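Local coordinates for protein fiber (Human adenovirus 35, PDB 2QLK) that attaches the virion to its host cell as the fibre protein, its trimeric knob domain carrying the binding sites for the receptor CD46, at residues N33-I36 against T42-G45; V62-V67 against F181-N186; T96-L101 against I171-A176. One frame throughout, in Å; residues are numbered along the deposited sequence.

Contact 1 (N33-I36 against T42-G45); sequences NCQI and TNDG
Cys34 and Gly45 form a single antiparallel bridge, a hydrogen-bonded pair, and each of them faces two residues of the other segment, which makes two classic beta bulges, one in each segment. The bridge lies where the loop after strand 23-25 runs into the start of strand 45-54 of the fibre knob. The backbone bonds come in two pairs. Gly45 O accepts two successive amides: Asn33 N at 2.9 Å, almost in line with the carbonyl, and Cys34 N at 3.3 Å, which rises above the carbonyl plane. In return Cys34 O receives Asp44 N at 3.0 Å and Gly45 N at 3.4 Å, both weak bonds.

The second kind of interaction is side chain to backbone. With CG between the backbone N and the carbonyl carbon (chi1 48°), the carboxylate of Asp44 reaches the backbone of residues 33-36. There its OD1 takes Ile36 N on the syn lone pair, while OD2 accepts Val37 N. One carboxylate thus serves two consecutive amides, which should favour its charged form. Asn33 OD1 looks elsewhere, to Leu47 N.

Apolar contact is slight. Gln35 CG passes 4.1 Å from Asn43 CA, and Ile36 CD1 lies 4.0 Å from Gly45 CA. The Asp44 OD1 bond to Ile36 N is short and nearly straight, 2.6 Å long with an N-H...O angle of 175°.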
loop_
_atom_site.group_PDB
_atom_site.type_symbol
_atom_site.label_atom_id
_atom_site.label_comp_id
_atom_site.label_asym_id
_atom_site.label_seq_id
_atom_site.Cartn_x
_atom_site.Cartn_y
_atom_site.Cartn_z
ATOM N N ASN A 33 -13.390 -16.674 -13.845
ATOM C CA ASN A 33 -13.461 -17.438 -12.613
ATOM C C ASN A 33 -14.410 -16.926 -11.528
ATOM O O ASN A 33 -14.496 -17.528 -10.459
ATOM C CB ASN A 33 -12.044 -17.575 -12.040
ATOM C CG ASN A 33 -11.412 -16.220 -11.752
ATOM O OD1 ASN A 33 -12.085 -15.194 -11.826
ATOM N ND2 ASN A 33 -10.133 -16.217 -11.409
ATOM N N CYS A 34 -15.113 -15.821 -11.775
ATOM C CA CYS A 34 -16.054 -15.326 -10.769
ATOM C C CYS A 34 -17.347 -14.833 -11.394
ATOM O O CYS A 34 -17.438 -14.682 -12.598
ATOM C CB CYS A 34 -15.410 -14.228 -9.915
ATOM S SG CYS A 34 -14.842 -12.822 -10.835
ATOM N N GLN A 35 -18.354 -14.585 -10.574
ATOM C CA GLN A 35 -19.638 -14.137 -11.092
ATOM C C GLN A 35 -19.998 -12.796 -10.489
ATOM O O GLN A 35 -20.257 -12.677 -9.293
ATOM C CB GLN A 35 -20.719 -15.194 -10.785
ATOM C CG GLN A 35 -20.293 -16.594 -11.242
ATOM C CD GLN A 35 -21.376 -17.662 -11.149
ATOM O OE1 GLN A 35 -22.099 -17.757 -10.158
ATOM N NE2 GLN A 35 -21.468 -18.493 -12.188
ATOM N N ILE A 36 -20.003 -11.789 -11.343
ATOM C CA ILE A 36 -20.308 -10.427 -10.940
ATOM C C ILE A 36 -21.804 -10.160 -10.972
ATOM O O ILE A 36 -22.346 -9.522 -10.071
ATOM C CB ILE A 36 -19.575 -9.424 -11.867
ATOM C CG1 ILE A 36 -18.070 -9.488 -11.564
ATOM C CG2 ILE A 36 -20.104 -7.992 -11.658
ATOM C CD1 ILE A 36 -17.207 -8.970 -12.675
ATOM N N THR A 42 -22.859 -18.541 -15.909
ATOM C CA THR A 42 -21.490 -18.436 -16.420
ATOM C C THR A 42 -20.655 -17.335 -15.749
ATOM O O THR A 42 -21.157 -16.260 -15.419
ATOM C CB THR A 42 -21.481 -18.191 -17.941
ATOM O OG1 THR A 42 -21.979 -16.878 -18.225
ATOM C CG2 THR A 42 -22.355 -19.216 -18.641
ATOM N N ASN A 43 -19.373 -17.617 -15.558
ATOM C CA ASN A 43 -18.463 -16.670 -14.937
ATOM C C ASN A 43 -18.273 -15.508 -15.889
ATOM O O ASN A 43 -17.995 -15.711 -17.065
ATOM C CB ASN A 43 -17.166 -17.390 -14.614
ATOM C CG ASN A 43 -17.399 -18.556 -13.646
ATOM O OD1 ASN A 43 -16.581 -19.460 -13.515
ATOM N ND2 ASN A 43 -18.540 -18.527 -12.964
ATOM N N ASP A 44 -18.475 -14.293 -15.391
ATOM C CA ASP A 44 -18.368 -13.110 -16.225
ATOM C C ASP A 44 -17.235 -12.183 -15.875
ATOM O O ASP A 44 -17.188 -11.048 -16.361
ATOM C CB ASP A 44 -19.667 -12.313 -16.201
ATOM C CG ASP A 44 -20.185 -12.093 -14.804
ATOM O OD1 ASP A 44 -19.448 -12.398 -13.839
ATOM O OD2 ASP A 44 -21.340 -11.620 -14.680
ATOM N N GLY A 45 -16.334 -12.653 -15.033
ATOM C CA GLY A 45 -15.219 -11.821 -14.664
ATOM C C GLY A 45 -13.958 -12.610 -14.399
ATOM O O GLY A 45 -14.009 -13.820 -14.131
#

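Contact 2 (V62-V67 against F181-N186); sequences VSLVGV and FEWNLN
Val62, on strand 57-66, packs against two aromatic rings of strand 177-186, the Phe181 face and the Trp183 edge. Val62 CB is already 4.0 Å from Phe181 CE1. From there the two methyls part company. Val62 CG1, held between the backbone N and the carbonyl carbon (chi1 66°), goes to the same ring carbon, Phe181 CE1, at 3.9 Å. Val62 CG2, anti to the backbone N, lies over the face of the phenyl ring as a CH-pi contact, 4.1 Å from the centroid of the Phe181 ring and 17° off its normal. The same Val62 CG2 also meets the indole, but at its edge and near its plane, 4.1 Å from Trp183 CZ2. A single methyl therefore meets one ring over its face and the other at its edge.

Leu64, two residues on, covers a face of that indole. Leu64 CD2 sits over the six-membered ring, nearest Trp183 CZ3 at 3.8 Å, in a second CH-pi contact displaced toward the rim. The polar corner of the tryptophan is looked after by a water lying in the indole plane. It accepts from Trp183 NE1 and donates to Val62 O at 2.7 Å, giving the buried N-H a partner and tying the ring to the backbone of the facing strand.

This is the core of the knob's beta sandwich. No backbone bond joins the two segments; their axes pass 10.0 Å apart at 63°, as strands of opposed sheets. Around them, Leu47 and Leu49 of strand 45-54 pack on Val62 and Phe181, Ile164 and Ile162 of strand 157-166 on Phe181 and Trp183, and Leu84 of strand 79-88 on both Leu64 and Trp183.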
loop_
_atom_site.group_PDB
_atom_site.type_symbol
_atom_site.label_atom_id
_atom_site.label_comp_id
_atom_site.label_asym_id
_atom_site.label_seq_id
_atom_site.Cartn_x
_atom_site.Cartn_y
_atom_site.Cartn_z
ATOM N N VAL A 62 -4.905 -7.520 -5.607
ATOM C CA VAL A 62 -6.150 -7.860 -6.236
ATOM C C VAL A 62 -6.540 -6.945 -7.395
ATOM O O VAL A 62 -6.508 -5.722 -7.285
ATOM C CB VAL A 62 -7.296 -7.934 -5.160
ATOM C CG1 VAL A 62 -7.577 -6.549 -4.549
ATOM C CG2 VAL A 62 -8.580 -8.533 -5.785
ATOM N N SER A 63 -6.888 -7.553 -8.521
ATOM C CA SER A 63 -7.327 -6.781 -9.678
ATOM C C SER A 63 -8.384 -7.615 -10.357
ATOM O O SER A 63 -8.387 -8.851 -10.257
ATOM C CB SER A 63 -6.188 -6.453 -10.664
ATOM O OG SER A 63 -5.718 -7.615 -11.293
ATOM N N LEU A 64 -9.294 -6.921 -11.031
ATOM C CA LEU A 64 -10.408 -7.549 -11.692
ATOM C C LEU A 64 -10.515 -7.156 -13.154
ATOM O O LEU A 64 -10.248 -6.020 -13.510
ATOM C CB LEU A 64 -11.687 -7.145 -10.945
ATOM C CG LEU A 64 -13.043 -7.715 -11.348
ATOM C CD1 LEU A 64 -12.989 -9.259 -11.382
ATOM C CD2 LEU A 64 -14.067 -7.255 -10.337
ATOM N N VAL A 65 -10.888 -8.107 -13.994
ATOM C CA VAL A 65 -11.107 -7.848 -15.435
ATOM C C VAL A 65 -12.507 -8.407 -15.823
ATOM O O VAL A 65 -12.867 -9.542 -15.484
ATOM C CB VAL A 65 -10.012 -8.523 -16.314
ATOM C CG1 VAL A 65 -10.381 -8.384 -17.821
ATOM C CG2 VAL A 65 -8.639 -7.867 -16.047
ATOM N N GLY A 66 -13.303 -7.613 -16.515
ATOM C CA GLY A 66 -14.636 -8.085 -16.871
ATOM C C GLY A 66 -14.660 -8.781 -18.221
ATOM O O GLY A 66 -13.964 -8.339 -19.141
ATOM N N VAL A 67 -15.468 -9.838 -18.356
ATOM C CA VAL A 67 -15.544 -10.572 -19.614
ATOM C C VAL A 67 -16.865 -10.439 -20.369
ATOM O O VAL A 67 -16.865 -10.226 -21.582
ATOM C CB VAL A 67 -15.260 -12.085 -19.423
ATOM C CG1 VAL A 67 -13.991 -12.295 -18.593
ATOM C CG2 VAL A 67 -16.456 -12.766 -18.813
ATOM N N PHE A 181 -14.718 -8.595 -1.368
ATOM C CA PHE A 181 -14.137 -7.437 -2.052
ATOM C C PHE A 181 -15.283 -6.646 -2.619
ATOM O O PHE A 181 -16.228 -7.222 -3.158
ATOM C CB PHE A 181 -13.253 -7.880 -3.238
ATOM C CG PHE A 181 -12.010 -8.636 -2.845
ATOM C CD1 PHE A 181 -10.862 -7.954 -2.405
ATOM C CD2 PHE A 181 -11.992 -10.022 -2.879
ATOM C CE1 PHE A 181 -9.713 -8.663 -1.997
ATOM C CE2 PHE A 181 -10.849 -10.742 -2.474
ATOM C CZ PHE A 181 -9.709 -10.064 -2.029
ATOM N N GLU A 182 -15.219 -5.327 -2.505
ATOM C CA GLU A 182 -16.246 -4.518 -3.107
ATOM C C GLU A 182 -15.662 -3.253 -3.740
ATOM O O GLU A 182 -14.909 -2.528 -3.095
ATOM C CB GLU A 182 -17.320 -4.170 -2.081
ATOM C CG GLU A 182 -18.492 -3.448 -2.701
ATOM C CD GLU A 182 -19.704 -3.413 -1.789
ATOM O OE1 GLU A 182 -20.343 -4.477 -1.614
ATOM O OE2 GLU A 182 -20.007 -2.322 -1.246
ATOM N N TRP A 183 -15.967 -3.028 -5.018
ATOM C CA TRP A 183 -15.513 -1.835 -5.742
ATOM C C TRP A 183 -16.742 -0.973 -6.008
ATOM O O TRP A 183 -17.788 -1.476 -6.407
ATOM C CB TRP A 183 -14.908 -2.182 -7.094
ATOM C CG TRP A 183 -13.612 -2.919 -7.028
ATOM C CD1 TRP A 183 -12.367 -2.389 -7.130
ATOM C CD2 TRP A 183 -13.444 -4.332 -6.884
ATOM N NE1 TRP A 183 -11.410 -3.391 -7.070
ATOM C CE2 TRP A 183 -12.046 -4.594 -6.922
ATOM C CE3 TRP A 183 -14.339 -5.410 -6.729
ATOM C CZ2 TRP A 183 -11.520 -5.891 -6.813
ATOM C CZ3 TRP A 183 -13.815 -6.697 -6.627
ATOM C CH2 TRP A 183 -12.415 -6.927 -6.669
ATOM N N ASN A 184 -16.596 0.327 -5.827
ATOM C CA ASN A 184 -17.696 1.233 -6.023
ATOM C C ASN A 184 -17.274 2.426 -6.873
ATOM O O ASN A 184 -16.288 3.116 -6.586
ATOM C CB ASN A 184 -18.200 1.723 -4.673
ATOM C CG ASN A 184 -19.390 2.652 -4.805
ATOM O OD1 ASN A 184 -20.524 2.208 -5.040
ATOM N ND2 ASN A 184 -19.142 3.950 -4.673
ATOM N N LEU A 185 -18.031 2.659 -7.929
ATOM C CA LEU A 185 -17.786 3.793 -8.801
ATOM C C LEU A 185 -18.867 4.840 -8.482
ATOM O O LEU A 185 -20.060 4.548 -8.525
ATOM C CB LEU A 185 -17.910 3.396 -10.271
ATOM C CG LEU A 185 -18.002 4.671 -11.146
ATOM C CD1 LEU A 185 -16.630 5.399 -11.218
ATOM C CD2 LEU A 185 -18.499 4.310 -12.526
ATOM N N ASN A 186 -18.455 6.058 -8.175
ATOM C CA ASN A 186 -19.423 7.104 -7.889
ATOM C C ASN A 186 -18.910 8.377 -8.530
ATOM O O ASN A 186 -18.247 9.169 -7.877
ATOM C CB ASN A 186 -19.585 7.269 -6.373
ATOM C CG ASN A 186 -20.574 8.354 -6.007
ATOM O OD1 ASN A 186 -20.282 9.542 -6.136
ATOM N ND2 ASN A 186 -21.756 7.952 -5.558
HETATM O O HOH W 1 -8.262 -3.743 -7.730
#

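Contact 3 (T96-L101 against I171-A176); sequences TEESDL and ISSNVA
Glu98 and Ser173 meet through a single hydrogen bond: Ser173 OG donates to Glu98 OE1 at 2.7 Å, and OE1 accepts on its syn lone pair, the side of the other carboxylate oxygen. Glu98 gives up far more surface here than any other residue. Its CG lies anti to the carbonyl carbon (chi1 -62°) and the chain runs on extended, which carries the carboxylate across to the other loop. The hydroxyl lies beyond the two oxygens, close to the carboxylate plane, with Glu98 OE2 3.2 Å from Ser173 OG, though the bond belongs to OE1.

Ile171 touches the Glu98 side chain at both ends. Ile171 CD1 comes 4.0 Å from Glu98 CB, beside the aliphatic root, while Ile171 CG2 lies 3.7 Å from Glu98 OE1. Tyr87 of strand 79-88 touches both Glu98 and Ile171.

The contact is loop to loop on the knob surface. Residues 96-101 follow strand 79-88, and residues 171-176 belong to the connection between strands 157-166 and 177-186, the HI loop of adenovirus knobs, which in related CD46-binding knobs takes part in receptor recognition. Within that loop a beta turn, closed by Val175 N to Ser172 O at 3.3 Å, brings Ser173 round to face the glutamate.

Val175, itself buried, brings its CG2 to 3.7 Å from Glu98 OE1.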
loop_
_atom_site.group_PDB
_atom_site.type_symbol
_atom_site.label_atom_id
_atom_site.label_comp_id
_atom_site.label_asym_id
_atom_site.label_seq_id
_atom_site.Cartn_x
_atom_site.Cartn_y
_atom_site.Cartn_z
ATOM N N THR A 96 -16.357 -22.876 -3.190
ATOM C CA THR A 96 -16.816 -22.354 -4.483
ATOM C C THR A 96 -18.309 -22.263 -4.753
ATOM O O THR A 96 -18.750 -21.384 -5.492
ATOM C CB THR A 96 -16.185 -23.130 -5.665
ATOM O OG1 THR A 96 -16.593 -24.504 -5.614
ATOM C CG2 THR A 96 -14.663 -23.049 -5.608
ATOM N N GLU A 97 -19.098 -23.161 -4.179
ATOM C CA GLU A 97 -20.530 -23.102 -4.412
ATOM C C GLU A 97 -21.163 -21.867 -3.785
ATOM O O GLU A 97 -22.076 -21.290 -4.355
ATOM C CB GLU A 97 -21.210 -24.351 -3.857
ATOM C CG GLU A 97 -20.879 -25.638 -4.598
ATOM C CD GLU A 97 -21.254 -26.869 -3.792
ATOM O OE1 GLU A 97 -22.127 -26.747 -2.898
ATOM O OE2 GLU A 97 -20.682 -27.955 -4.057
ATOM N N GLU A 98 -20.680 -21.461 -2.615
ATOM C CA GLU A 98 -21.231 -20.303 -1.900
ATOM C C GLU A 98 -20.536 -18.991 -2.243
ATOM O O GLU A 98 -21.098 -17.916 -2.072
ATOM C CB GLU A 98 -21.132 -20.537 -0.388
ATOM C CG GLU A 98 -21.927 -21.739 0.101
ATOM C CD GLU A 98 -21.393 -22.323 1.398
ATOM O OE1 GLU A 98 -21.301 -21.582 2.404
ATOM O OE2 GLU A 98 -21.067 -23.531 1.406
ATOM N N SER A 99 -19.302 -19.091 -2.717
ATOM C CA SER A 99 -18.510 -17.913 -3.088
ATOM C C SER A 99 -18.769 -17.450 -4.523
ATOM O O SER A 99 -19.218 -18.231 -5.359
ATOM C CB SER A 99 -17.026 -18.239 -2.948
ATOM O OG SER A 99 -16.709 -18.683 -1.635
ATOM N N ASP A 100 -18.478 -16.176 -4.791
ATOM C CA ASP A 100 -18.605 -15.611 -6.125
ATOM C C ASP A 100 -17.399 -16.049 -6.971
ATOM O O ASP A 100 -17.480 -16.036 -8.196
ATOM C CB ASP A 100 -18.692 -14.086 -6.060
ATOM C CG ASP A 100 -19.942 -13.617 -5.351
ATOM O OD1 ASP A 100 -21.028 -14.174 -5.631
ATOM O OD2 ASP A 100 -19.850 -12.693 -4.516
ATOM N N LEU A 101 -16.284 -16.414 -6.320
ATOM C CA LEU A 101 -15.099 -16.932 -7.029
ATOM C C LEU A 101 -15.379 -18.453 -7.160
ATOM O O LEU A 101 -15.517 -19.138 -6.152
ATOM C CB LEU A 101 -13.820 -16.726 -6.204
ATOM C CG LEU A 101 -12.544 -17.384 -6.758
ATOM C CD1 LEU A 101 -12.297 -16.892 -8.176
ATOM C CD2 LEU A 101 -11.330 -17.029 -5.869
ATOM N N ILE A 171 -21.774 -16.345 5.875
ATOM C CA ILE A 171 -22.967 -16.696 5.108
ATOM C C ILE A 171 -23.740 -17.862 5.702
ATOM O O ILE A 171 -24.927 -17.736 6.010
ATOM C CB ILE A 171 -22.610 -17.060 3.651
ATOM C CG1 ILE A 171 -23.854 -17.560 2.918
ATOM C CG2 ILE A 171 -21.521 -18.115 3.627
ATOM C CD1 ILE A 171 -23.580 -18.092 1.524
ATOM N N SER A 172 -23.062 -18.992 5.871
ATOM C CA SER A 172 -23.716 -20.174 6.415
ATOM C C SER A 172 -22.762 -21.339 6.637
ATOM O O SER A 172 -21.658 -21.185 7.161
ATOM C CB SER A 172 -24.822 -20.623 5.462
ATOM O OG SER A 172 -24.271 -21.012 4.214
ATOM N N SER A 173 -23.233 -22.509 6.221
ATOM C CA SER A 173 -22.511 -23.770 6.320
ATOM C C SER A 173 -21.430 -23.805 7.394
ATOM O O SER A 173 -21.624 -23.336 8.520
ATOM C CB SER A 173 -21.895 -24.120 4.958
ATOM O OG SER A 173 -20.909 -23.175 4.580
ATOM N N ASN A 174 -20.298 -24.391 7.018
ATOM C CA ASN A 174 -19.141 -24.515 7.886
ATOM C C ASN A 174 -18.097 -23.496 7.404
ATOM O O ASN A 174 -16.917 -23.818 7.256
ATOM C CB ASN A 174 -18.583 -25.946 7.809
ATOM C CG ASN A 174 -18.094 -26.470 9.158
ATOM O OD1 ASN A 174 -17.707 -27.634 9.283
ATOM N ND2 ASN A 174 -18.111 -25.611 10.172
ATOM N N VAL A 175 -18.555 -22.272 7.133
ATOM C CA VAL A 175 -17.672 -21.184 6.704
ATOM C C VAL A 175 -16.742 -20.843 7.880
ATOM O O VAL A 175 -17.196 -20.353 8.906
ATOM C CB VAL A 175 -18.476 -19.902 6.349
ATOM C CG1 VAL A 175 -17.522 -18.773 6.000
ATOM C CG2 VAL A 175 -19.429 -20.165 5.202
ATOM N N ALA A 176 -15.453 -21.115 7.740
ATOM C CA ALA A 176 -14.497 -20.822 8.795
ATOM C C ALA A 176 -13.864 -19.432 8.621
ATOM O O ALA A 176 -13.389 -18.840 9.599
ATOM C CB ALA A 176 -13.405 -21.868 8.796
#

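Overall arrangement
Contact 2 is the buried core, where the two sheets of the sandwich face each other through methyls and aromatic rings, with one water bridging an indole N-H and a backbone carbonyl. Contact 1 is partly buried, where a loop enters strand 45-54, and relies chiefly on backbone bonds; contact 3 is a surface meeting of two loops that turns on one carboxylate. Contact 1 adjoins both others: Asp44 O probably bonds Val67 N of contact 2, and Gln35 N probably bonds Asp100 O of contact 3, each at 2.9 Å. Contacts 2 and 3 do not touch, their nearest atoms being about 7 Å apart, yet both include residues leading into or lying on strand 177-186.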